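Local atomic coordinates of membrane protein (PDB entry 5DL5), a protein that forms a beta-barrel channel of the OprD porin family in the outer membrane, probably taking up small nutrient molecules and possibly admitting antibiotics. Residues Ala294-Thr299 / Leu318-Met323; Asn275-Ile280 / Val302-Gly307; Ser324-Asn329 / Ala372-Phe377. All coordinates share one frame; numbering follows the deposited sequence.

Interaction 1: Ala294-Thr299 / Leu318-Met323. With C8E ((hydroxyethyloxy)tri(ethyloxy)octane), chain B.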
loop_
_atom_site.group_PDB
_atom_site.type_symbol
_atom_site.label_atom_id
_atom_site.label_comp_id
_atom_site.label_asym_id
_atom_site.label_seq_id
_atom_site.Cartn_x
_atom_site.Cartn_y
_atom_site.Cartn_z
ATOM N N ALA A 294 -2.436 -14.890 -12.449
ATOM C CA ALA A 294 -1.282 -13.980 -12.447
ATOM C C ALA A 294 -0.035 -14.757 -12.145
ATOM O O ALA A 294 -0.077 -15.729 -11.381
ATOM C CB ALA A 294 -1.472 -12.887 -11.442
ATOM N N TYR A 295 1.077 -14.285 -12.701
ATOM C CA TYR A 295 2.416 -14.828 -12.449
ATOM C C TYR A 295 3.325 -13.686 -12.106
ATOM O O TYR A 295 3.199 -12.627 -12.702
ATOM C CB TYR A 295 2.918 -15.537 -13.752
ATOM C CG TYR A 295 4.316 -16.007 -13.664
ATOM C CD1 TYR A 295 4.634 -17.234 -13.031
ATOM C CD2 TYR A 295 5.355 -15.238 -14.170
ATOM C CE1 TYR A 295 5.977 -17.635 -12.883
ATOM C CE2 TYR A 295 6.689 -15.614 -14.048
ATOM C CZ TYR A 295 6.988 -16.864 -13.433
ATOM O OH TYR A 295 8.328 -17.259 -13.301
ATOM N N GLN A 296 4.251 -13.921 -11.146
ATOM C CA GLN A 296 5.082 -12.908 -10.589
ATOM C C GLN A 296 6.440 -13.521 -10.374
ATOM O O GLN A 296 6.567 -14.660 -9.949
ATOM C CB GLN A 296 4.459 -12.449 -9.261
ATOM C CG GLN A 296 5.107 -11.322 -8.563
ATOM C CD GLN A 296 4.200 -10.771 -7.425
ATOM O OE1 GLN A 296 3.159 -10.207 -7.709
ATOM N NE2 GLN A 296 4.589 -10.957 -6.208
ATOM N N GLN A 297 7.515 -12.790 -10.659
ATOM C CA GLN A 297 8.848 -13.400 -10.440
ATOM C C GLN A 297 9.854 -12.339 -10.014
ATOM O O GLN A 297 9.813 -11.177 -10.482
ATOM C CB GLN A 297 9.262 -14.006 -11.780
ATOM C CG GLN A 297 10.725 -14.306 -11.920
ATOM C CD GLN A 297 11.063 -15.150 -13.168
ATOM O OE1 GLN A 297 10.181 -15.622 -13.928
ATOM N NE2 GLN A 297 12.352 -15.548 -13.230
ATOM N N ASN A 298 10.725 -12.725 -9.116
ATOM C CA ASN A 298 11.833 -11.915 -8.667
ATOM C C ASN A 298 13.139 -12.401 -9.275
ATOM O O ASN A 298 13.314 -13.627 -9.353
ATOM C CB ASN A 298 12.022 -12.105 -7.147
ATOM C CG ASN A 298 10.929 -11.471 -6.327
ATOM O OD1 ASN A 298 11.116 -10.325 -5.791
ATOM N ND2 ASN A 298 9.747 -12.208 -6.194
ATOM N N THR A 299 14.033 -11.492 -9.672
ATOM C CA THR A 299 15.402 -11.889 -10.038
ATOM C C THR A 299 16.362 -10.868 -9.316
ATOM O O THR A 299 15.912 -9.834 -8.713
ATOM C CB THR A 299 15.615 -11.812 -11.557
ATOM O OG1 THR A 299 15.275 -10.527 -12.024
ATOM C CG2 THR A 299 14.712 -12.686 -12.275
ATOM N N LEU A 318 1.534 -4.924 -7.165
ATOM C CA LEU A 318 1.685 -6.204 -7.875
ATOM C C LEU A 318 0.500 -7.121 -7.429
ATOM O O LEU A 318 -0.058 -6.898 -6.358
ATOM C CB LEU A 318 2.982 -6.852 -7.426
ATOM C CG LEU A 318 4.247 -6.104 -7.860
ATOM C CD1 LEU A 318 5.466 -6.695 -7.200
ATOM C CD2 LEU A 318 4.465 -6.145 -9.325
ATOM N N PRO A 319 0.137 -8.094 -8.231
ATOM C CA PRO A 319 -1.144 -8.871 -7.978
ATOM C C PRO A 319 -1.005 -9.959 -6.923
ATOM O O PRO A 319 -1.938 -10.332 -6.264
ATOM C CB PRO A 319 -1.395 -9.503 -9.377
ATOM C CG PRO A 319 -0.051 -9.699 -10.029
ATOM C CD PRO A 319 0.695 -8.411 -9.583
ATOM N N ASN A 320 0.174 -10.525 -6.730
ATOM C CA ASN A 320 0.304 -11.703 -5.822
ATOM C C ASN A 320 0.767 -11.195 -4.483
ATOM O O ASN A 320 1.939 -11.368 -4.044
ATOM C CB ASN A 320 1.226 -12.766 -6.316
ATOM C CG ASN A 320 0.742 -13.425 -7.610
ATOM O OD1 ASN A 320 -0.331 -13.126 -8.128
ATOM N ND2 ASN A 320 1.578 -14.293 -8.163
ATOM N N SER A 321 -0.216 -10.644 -3.784
ATOM C CA SER A 321 0.022 -9.818 -2.619
ATOM C C SER A 321 -1.230 -9.826 -1.753
ATOM O O SER A 321 -2.214 -9.194 -2.113
ATOM C CB SER A 321 0.278 -8.339 -3.001
ATOM O OG SER A 321 0.722 -7.644 -1.802
ATOM N N TYR A 322 -1.177 -10.566 -0.666
ATOM C CA TYR A 322 -2.293 -10.692 0.302
ATOM C C TYR A 322 -1.672 -10.613 1.675
ATOM O O TYR A 322 -1.163 -9.582 1.998
ATOM C CB TYR A 322 -3.129 -12.007 0.089
ATOM C CG TYR A 322 -3.882 -12.031 -1.257
ATOM C CD1 TYR A 322 -5.093 -11.320 -1.407
ATOM C CD2 TYR A 322 -3.335 -12.671 -2.385
ATOM C CE1 TYR A 322 -5.745 -11.246 -2.637
ATOM C CE2 TYR A 322 -3.970 -12.616 -3.617
ATOM C CZ TYR A 322 -5.219 -11.984 -3.714
ATOM O OH TYR A 322 -5.882 -11.984 -4.909
ATOM N N MET A 323 -1.596 -11.665 2.475
ATOM C CA MET A 323 -0.854 -11.540 3.726
ATOM C C MET A 323 0.632 -11.615 3.333
ATOM O O MET A 323 1.395 -10.759 3.691
ATOM C CB MET A 323 -1.200 -12.583 4.754
ATOM C CG MET A 323 -0.259 -12.405 5.954
ATOM S SD MET A 323 -0.525 -13.673 7.164
ATOM C CE MET A 323 0.144 -15.112 6.375
HETATM C C6 C8E B . 6.820 -4.027 15.265
HETATM C C7 C8E B . 5.479 -4.816 15.280
HETATM C C8 C8E B . 5.589 -6.358 15.217
HETATM O O9 C8E B . 4.513 -7.029 14.466
HETATM C C10 C8E B . 5.125 -7.775 13.420
HETATM C C11 C8E B . 5.355 -6.871 12.196
HETATM O O12 C8E B . 5.495 -7.623 11.010
HETATM C C13 C8E B . 4.368 -8.406 10.590
HETATM C C14 C8E B . 3.531 -7.647 9.595
HETATM O O15 C8E B . 3.228 -8.370 8.405
HETATM C C16 C8E B . 4.303 -8.921 7.631
HETATM C C17 C8E B . 3.810 -8.837 6.187
HETATM O O18 C8E B . 2.353 -8.914 6.257
HETATM C C19 C8E B . 1.657 -8.100 5.303
HETATM C C20 C8E B . 0.171 -8.400 5.402
HETATM O O21 C8E B . -0.694 -7.896 4.345
#

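Interaction 2: Asn275-Ile280 / Val302-Gly307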
loop_
_atom_site.group_PDB
_atom_site.type_symbol
_atom_site.label_atom_id
_atom_site.label_comp_id
_atom_site.label_asym_id
_atom_site.label_seq_id
_atom_site.Cartn_x
_atom_site.Cartn_y
_atom_site.Cartn_z
ATOM N N ASN A 275 17.192 -5.959 -7.105
ATOM C CA ASN A 275 15.985 -6.790 -7.268
ATOM C C ASN A 275 15.335 -6.297 -8.511
ATOM O O ASN A 275 15.223 -5.080 -8.696
ATOM C CB ASN A 275 14.967 -6.513 -6.191
ATOM C CG ASN A 275 13.680 -7.287 -6.343
ATOM O OD1 ASN A 275 12.634 -6.699 -6.718
ATOM N ND2 ASN A 275 13.731 -8.620 -6.067
ATOM N N ASN A 276 14.897 -7.207 -9.346
ATOM C CA ASN A 276 13.783 -6.956 -10.290
ATOM C C ASN A 276 12.577 -7.878 -9.930
ATOM O O ASN A 276 12.735 -9.067 -9.690
ATOM C CB ASN A 276 14.187 -7.247 -11.739
ATOM C CG ASN A 276 15.353 -6.390 -12.165
ATOM O OD1 ASN A 276 15.212 -5.209 -12.335
ATOM N ND2 ASN A 276 16.501 -6.934 -12.186
ATOM N N ILE A 277 11.399 -7.302 -9.867
ATOM C CA ILE A 277 10.145 -8.045 -9.641
ATOM C C ILE A 277 9.188 -7.551 -10.710
ATOM O O ILE A 277 8.980 -6.363 -10.930
ATOM C CB ILE A 277 9.645 -7.969 -8.209
ATOM C CG1 ILE A 277 8.434 -8.909 -8.023
ATOM C CG2 ILE A 277 9.390 -6.532 -7.804
ATOM C CD1 ILE A 277 7.989 -9.020 -6.580
ATOM N N TRP A 278 8.562 -8.505 -11.368
ATOM C CA TRP A 278 7.538 -8.220 -12.376
ATOM C C TRP A 278 6.377 -9.238 -12.311
ATOM O O TRP A 278 6.536 -10.280 -11.737
ATOM C CB TRP A 278 8.154 -8.119 -13.760
ATOM C CG TRP A 278 8.761 -9.333 -14.232
ATOM C CD1 TRP A 278 10.064 -9.738 -14.030
ATOM C CD2 TRP A 278 8.110 -10.402 -14.967
ATOM N NE1 TRP A 278 10.209 -11.003 -14.553
ATOM C CE2 TRP A 278 9.054 -11.456 -15.092
ATOM C CE3 TRP A 278 6.823 -10.598 -15.443
ATOM C CZ2 TRP A 278 8.800 -12.622 -15.801
ATOM C CZ3 TRP A 278 6.528 -11.852 -16.083
ATOM C CH2 TRP A 278 7.560 -12.819 -16.267
ATOM N N ALA A 279 5.259 -8.909 -12.945
ATOM C CA ALA A 279 4.081 -9.693 -12.891
ATOM C C ALA A 279 3.221 -9.415 -14.071
ATOM O O ALA A 279 3.243 -8.307 -14.583
ATOM C CB ALA A 279 3.309 -9.453 -11.629
ATOM N N ILE A 280 2.592 -10.478 -14.574
ATOM C CA ILE A 280 1.591 -10.390 -15.613
ATOM C C ILE A 280 0.294 -10.998 -15.101
ATOM O O ILE A 280 0.379 -12.042 -14.404
ATOM C CB ILE A 280 2.032 -11.106 -16.900
ATOM C CG1 ILE A 280 2.472 -12.575 -16.601
ATOM C CG2 ILE A 280 3.194 -10.351 -17.482
ATOM C CD1 ILE A 280 2.714 -13.462 -17.803
ATOM N N VAL A 302 18.591 -10.035 -4.234
ATOM C CA VAL A 302 17.791 -9.762 -3.091
ATOM C C VAL A 302 16.412 -9.901 -3.552
ATOM O O VAL A 302 16.115 -9.663 -4.736
ATOM C CB VAL A 302 18.145 -8.326 -2.454
ATOM C CG1 VAL A 302 17.791 -7.172 -3.391
ATOM C CG2 VAL A 302 17.476 -8.078 -1.126
ATOM N N GLY A 303 15.507 -10.205 -2.611
ATOM C CA GLY A 303 14.083 -10.025 -2.843
ATOM C C GLY A 303 13.604 -8.575 -2.876
ATOM O O GLY A 303 14.396 -7.657 -2.798
ATOM N N TYR A 304 12.313 -8.400 -3.085
ATOM C CA TYR A 304 11.644 -7.096 -3.122
ATOM C C TYR A 304 11.398 -6.644 -1.655
ATOM O O TYR A 304 10.274 -6.724 -1.139
ATOM C CB TYR A 304 10.448 -7.073 -4.044
ATOM C CG TYR A 304 9.858 -5.701 -4.199
ATOM C CD1 TYR A 304 10.646 -4.654 -4.662
ATOM C CD2 TYR A 304 8.551 -5.368 -3.792
ATOM C CE1 TYR A 304 10.166 -3.375 -4.730
ATOM C CE2 TYR A 304 8.028 -4.080 -3.959
ATOM C CZ TYR A 304 8.853 -3.057 -4.344
ATOM O OH TYR A 304 8.503 -1.711 -4.420
ATOM N N ASP A 305 12.483 -6.215 -0.981
ATOM C CA ASP A 305 12.501 -6.002 0.522
ATOM C C ASP A 305 11.987 -4.530 0.745
ATOM O O ASP A 305 12.748 -3.672 1.160
ATOM C CB ASP A 305 13.900 -6.209 1.078
ATOM C CG ASP A 305 14.340 -7.662 1.200
ATOM O OD1 ASP A 305 13.814 -8.556 0.511
ATOM O OD2 ASP A 305 15.404 -7.887 1.809
ATOM N N TYR A 306 10.765 -4.248 0.266
ATOM C CA TYR A 306 10.143 -2.938 0.349
ATOM C C TYR A 306 9.754 -2.612 1.815
ATOM O O TYR A 306 9.544 -3.481 2.695
ATOM C CB TYR A 306 8.984 -2.775 -0.644
ATOM C CG TYR A 306 7.657 -3.385 -0.156
ATOM C CD1 TYR A 306 7.416 -4.751 -0.236
ATOM C CD2 TYR A 306 6.698 -2.615 0.465
ATOM C CE1 TYR A 306 6.236 -5.326 0.240
ATOM C CE2 TYR A 306 5.572 -3.178 0.946
ATOM C CZ TYR A 306 5.352 -4.530 0.859
ATOM O OH TYR A 306 4.239 -5.123 1.394
ATOM N N GLY A 307 9.637 -1.339 2.097
ATOM C CA GLY A 307 9.130 -0.966 3.424
ATOM C C GLY A 307 10.153 -0.958 4.507
ATOM O O GLY A 307 9.797 -0.670 5.611
#

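Interaction 3: Ser324-Asn329 / Ala372-Phe377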
loop_
_atom_site.group_PDB
_atom_site.type_symbol
_atom_site.label_atom_id
_atom_site.label_comp_id
_atom_site.label_asym_id
_atom_site.label_seq_id
_atom_site.Cartn_x
_atom_site.Cartn_y
_atom_site.Cartn_z
ATOM N N SER A 324 1.051 -12.644 2.576
ATOM C CA SER A 324 2.394 -12.634 2.001
ATOM C C SER A 324 2.418 -11.873 0.721
ATOM O O SER A 324 1.439 -11.855 -0.026
ATOM C CB SER A 324 2.890 -14.091 1.715
ATOM O OG SER A 324 4.063 -14.063 0.968
ATOM N N ASP A 325 3.548 -11.246 0.424
ATOM C CA ASP A 325 3.687 -10.512 -0.821
ATOM C C ASP A 325 4.472 -11.250 -1.883
ATOM O O ASP A 325 4.692 -10.673 -2.984
ATOM C CB ASP A 325 4.365 -9.216 -0.564
ATOM C CG ASP A 325 3.451 -8.245 0.206
ATOM O OD1 ASP A 325 2.276 -8.070 -0.144
ATOM O OD2 ASP A 325 3.985 -7.615 1.090
ATOM N N PHE A 326 4.936 -12.460 -1.617
ATOM C CA PHE A 326 5.577 -13.285 -2.735
ATOM C C PHE A 326 6.761 -12.538 -3.349
ATOM O O PHE A 326 6.941 -12.418 -4.530
ATOM C CB PHE A 326 4.542 -13.817 -3.760
ATOM C CG PHE A 326 3.508 -14.752 -3.083
ATOM C CD1 PHE A 326 2.413 -14.231 -2.396
ATOM C CD2 PHE A 326 3.702 -16.131 -3.040
ATOM C CE1 PHE A 326 1.532 -15.085 -1.664
ATOM C CE2 PHE A 326 2.817 -17.015 -2.369
ATOM C CZ PHE A 326 1.769 -16.465 -1.613
ATOM N N ILE A 327 7.625 -12.131 -2.419
ATOM C CA ILE A 327 8.733 -11.154 -2.668
ATOM C C ILE A 327 10.041 -11.704 -2.233
ATOM O O ILE A 327 11.001 -10.991 -2.201
ATOM C CB ILE A 327 8.525 -9.812 -1.870
ATOM C CG1 ILE A 327 8.318 -10.109 -0.358
ATOM C CG2 ILE A 327 7.528 -8.941 -2.590
ATOM C CD1 ILE A 327 8.258 -8.854 0.534
ATOM N N GLY A 328 10.154 -12.977 -1.995
ATOM C CA GLY A 328 11.413 -13.607 -1.681
ATOM C C GLY A 328 12.409 -13.589 -2.856
ATOM O O GLY A 328 12.068 -13.416 -4.044
ATOM N N ASN A 329 13.633 -13.748 -2.450
ATOM C CA ASN A 329 14.787 -13.742 -3.311
ATOM C C ASN A 329 14.629 -14.899 -4.370
ATOM O O ASN A 329 14.468 -16.018 -3.975
ATOM C CB ASN A 329 16.026 -13.842 -2.486
ATOM C CG ASN A 329 17.333 -13.784 -3.308
ATOM O OD1 ASN A 329 17.451 -14.330 -4.410
ATOM N ND2 ASN A 329 18.354 -13.306 -2.673
ATOM N N ALA A 372 12.916 -23.000 -1.244
ATOM C CA ALA A 372 11.781 -22.833 -0.287
ATOM C C ALA A 372 10.526 -22.378 -1.065
ATOM O O ALA A 372 10.566 -21.948 -2.262
ATOM C CB ALA A 372 12.132 -21.816 0.864
ATOM N N GLN A 373 9.392 -22.575 -0.397
ATOM C CA GLN A 373 8.066 -22.393 -0.985
ATOM C C GLN A 373 7.109 -21.855 0.042
ATOM O O GLN A 373 7.300 -22.047 1.212
ATOM C CB GLN A 373 7.488 -23.803 -1.408
ATOM C CG GLN A 373 8.373 -24.480 -2.394
ATOM C CD GLN A 373 8.154 -25.941 -2.463
ATOM O OE1 GLN A 373 7.729 -26.436 -3.469
ATOM N NE2 GLN A 373 8.457 -26.653 -1.373
ATOM N N GLU A 374 6.020 -21.299 -0.452
ATOM C CA GLU A 374 4.956 -20.837 0.390
ATOM C C GLU A 374 3.643 -20.894 -0.392
ATOM O O GLU A 374 3.648 -20.889 -1.639
ATOM C CB GLU A 374 5.204 -19.384 0.802
ATOM C CG GLU A 374 5.258 -18.391 -0.339
ATOM C CD GLU A 374 5.578 -16.921 0.129
ATOM O OE1 GLU A 374 6.150 -16.116 -0.636
ATOM O OE2 GLU A 374 5.228 -16.525 1.293
ATOM N N ARG A 375 2.549 -21.010 0.346
ATOM C CA ARG A 375 1.271 -20.828 -0.247
ATOM C C ARG A 375 0.255 -20.183 0.679
ATOM O O ARG A 375 0.294 -20.386 1.887
ATOM C CB ARG A 375 0.702 -22.223 -0.639
ATOM C CG ARG A 375 0.254 -23.041 0.499
ATOM C CD ARG A 375 -0.224 -24.402 -0.015
ATOM N NE ARG A 375 -0.713 -25.120 1.114
ATOM C CZ ARG A 375 -0.020 -25.989 1.831
ATOM N NH1 ARG A 375 1.236 -26.321 1.486
ATOM N NH2 ARG A 375 -0.601 -26.521 2.910
ATOM N N GLU A 376 -0.723 -19.576 0.024
ATOM C CA GLU A 376 -1.732 -18.846 0.685
ATOM C C GLU A 376 -3.080 -19.039 0.044
ATOM O O GLU A 376 -3.226 -18.859 -1.171
ATOM C CB GLU A 376 -1.394 -17.315 0.673
ATOM C CG GLU A 376 -2.251 -16.544 1.663
ATOM C CD GLU A 376 -1.857 -15.061 1.826
ATOM O OE1 GLU A 376 -2.749 -14.300 2.310
ATOM O OE2 GLU A 376 -0.693 -14.621 1.504
ATOM N N PHE A 377 -4.023 -19.421 0.862
ATOM C CA PHE A 377 -5.473 -19.460 0.549
ATOM C C PHE A 377 -6.215 -18.259 1.231
ATOM O O PHE A 377 -6.216 -18.106 2.476
ATOM C CB PHE A 377 -6.135 -20.788 0.978
ATOM C CG PHE A 377 -7.599 -20.923 0.520
ATOM C CD1 PHE A 377 -8.006 -20.564 -0.793
ATOM C CD2 PHE A 377 -8.628 -21.419 1.410
ATOM C CE1 PHE A 377 -9.354 -20.691 -1.191
ATOM C CE2 PHE A 377 -9.962 -21.571 0.987
ATOM C CZ PHE A 377 -10.326 -21.222 -0.288
HETATM O O HOH W 1 7.387 -13.907 0.312
#

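Interaction 1: Ala294-Thr299 / Leu318-Met323
Gln296 and Asn320 lie alongside each other and run in opposite directions, their amide planes 30° apart. Gln296 leaves its strand with CG anti to the backbone N (chi1 -175°) and continues extended, which carries its amide to the backbone of the loop. There Gln296 OE1 accepts from Asn320 N at 3.2 Å, the donor standing above the carbonyl plane. Gln296 NE2 adds a weak bond of 3.4 Å to Asn320 O, so one amide grips both polar ends of the residue at the centre of an inverse gamma turn; the same NE2 also reaches Phe326 O. Asn320 turns its own amide back along Gln296, with ND2 3.6 Å from Gln296 CB. Its polar end is held by Gln335 and Ser333 of the next strand. Leu318 crosses Gln296 at about a right angle and lays its CB 3.4 Å from Gln296 OE1. At the other end of the contact, Ala294 CB meets the Pro319 ring at CG, 3.8 Å away, and also approaches Asn320 OD1. Beyond the turn, Tyr322 O accepts a 2.9 Å hydrogen bond from O21 of the detergent C8E. Tying a loop without regular structure to the inner side of its own barrel strand in this way is characteristic of porins whose loops fold into the channel, here probably the long loop L7 of the OprD family.

Interaction 2: Asn275-Ile280 / Val302-Gly307
The one hydrogen bond between Asn275-Ile280 and Val302-Gly307 runs from Asn275 ND2 to Val302 O, 2.9 Å long and nearly straight at 165°. It lies on a lone pair of the carbonyl and close to the amide plane of the donor, so both partners are well aligned. CG of Asn275, anti to the backbone N, brings the amide up to the start of the loop, and ND2 has a second acceptor in Asn298 OD1 of the neighbouring strand. Although Tyr304 N is also close to ND2, both atoms are donors and no bond forms between them.

Van der Waals contact centres on Tyr304, whose ring plane is 31° from the Asn275 amide. Asn275 OD1 comes within 3.5 Å of Tyr304 CB. Apart from this, Val302 CG1 rests 4.0 Å from Asn275 CB. The aromatic contribution is a CH-pi contact: Ile277 CG2 sits over a ring face, 4.1 Å from the centroid and 27° off the normal, while Tyr306 CB covers the opposite face toward the rim. The same ring stacks on Tyr242, and its hydroxyl is hydrogen-bonded to Ser315 O further along the loop.

Tyr304 and Asp305 are centres of successive inverse gamma turns, each with a weak backbone bond, so the chain bends tightly just after leaving its strand. The contact fastens the start of the loop between strands 289-300 and 332-341, probably the L7 loop that folds into the channel in OprD-family porins, against the inside of the barrel wall.

Interaction 3: Ser324-Asn329 / Ala372-Phe377
An ST turn at Ser324, in the loop that joins strands 289-300 and 332-341, is docked on two glutamates of barrel strand 371-384. Ser324 OG, anti to its own backbone N, accepts from Phe326 N at 3.2 Å to close the turn and donates to Glu374 OE2 at 2.7 Å, meeting that oxygen from above the carboxylate plane. Tyr402 gives Glu374 OE2 a second bond. Glu374 OE1 takes a 2.7 Å hydrogen bond from a water that in turn accepts from Ile327 N, so this one carboxylate holds the turn directly and the residue after it through solvent.

Glu376 reaches out extended, CG anti to the backbone N, and its OE2 uses the syn lone pair to accept from Ser324 N at 2.8 Å and 160°. Its OE1 is held by Met323 N and Ser400 OG, so the two oxygens take successive backbone N-H groups of the loop.

The Phe326 ring is met by the two glutamate stems from different sides, one over a face and one at the edge. Glu374 lies over the face, with CG 3.5 Å from Phe326 CE2, and Ser324 OG stands over the same face near the rim. Glu376 CB comes to the ring edge in its plane, 4.0 Å from Phe326 CZ.

Both carboxylates are buried yet supplied with several donors, which is consistent with their being ionised; their probable negative charge is met by N-H and hydroxyl groups, and these bonds fix the loop's position inside the barrel.

How the interactions relate
All three contacts pin one long loop, between strands 289-300 and 332-341, to the barrel wall. Interaction 2 holds its start on strand 273-286, interaction 1 its middle on adjacent strand 289-300, and interaction 3 its later part on the more distant strand 371-384. Interactions 2 and 3 are buried; interaction 1 is partly buried. Neutral amides do the polar work in interactions 1 and 2, the latter adding an aromatic face, whereas interaction 3 relies on carboxylates and a water. The loop is also tied to itself: Tyr306 OH meets Asp325 OD2 at 2.5 Å, and Tyr304 N meets Ile327 O at 3.0 Å, both probable hydrogen bonds between interactions 2 and 3.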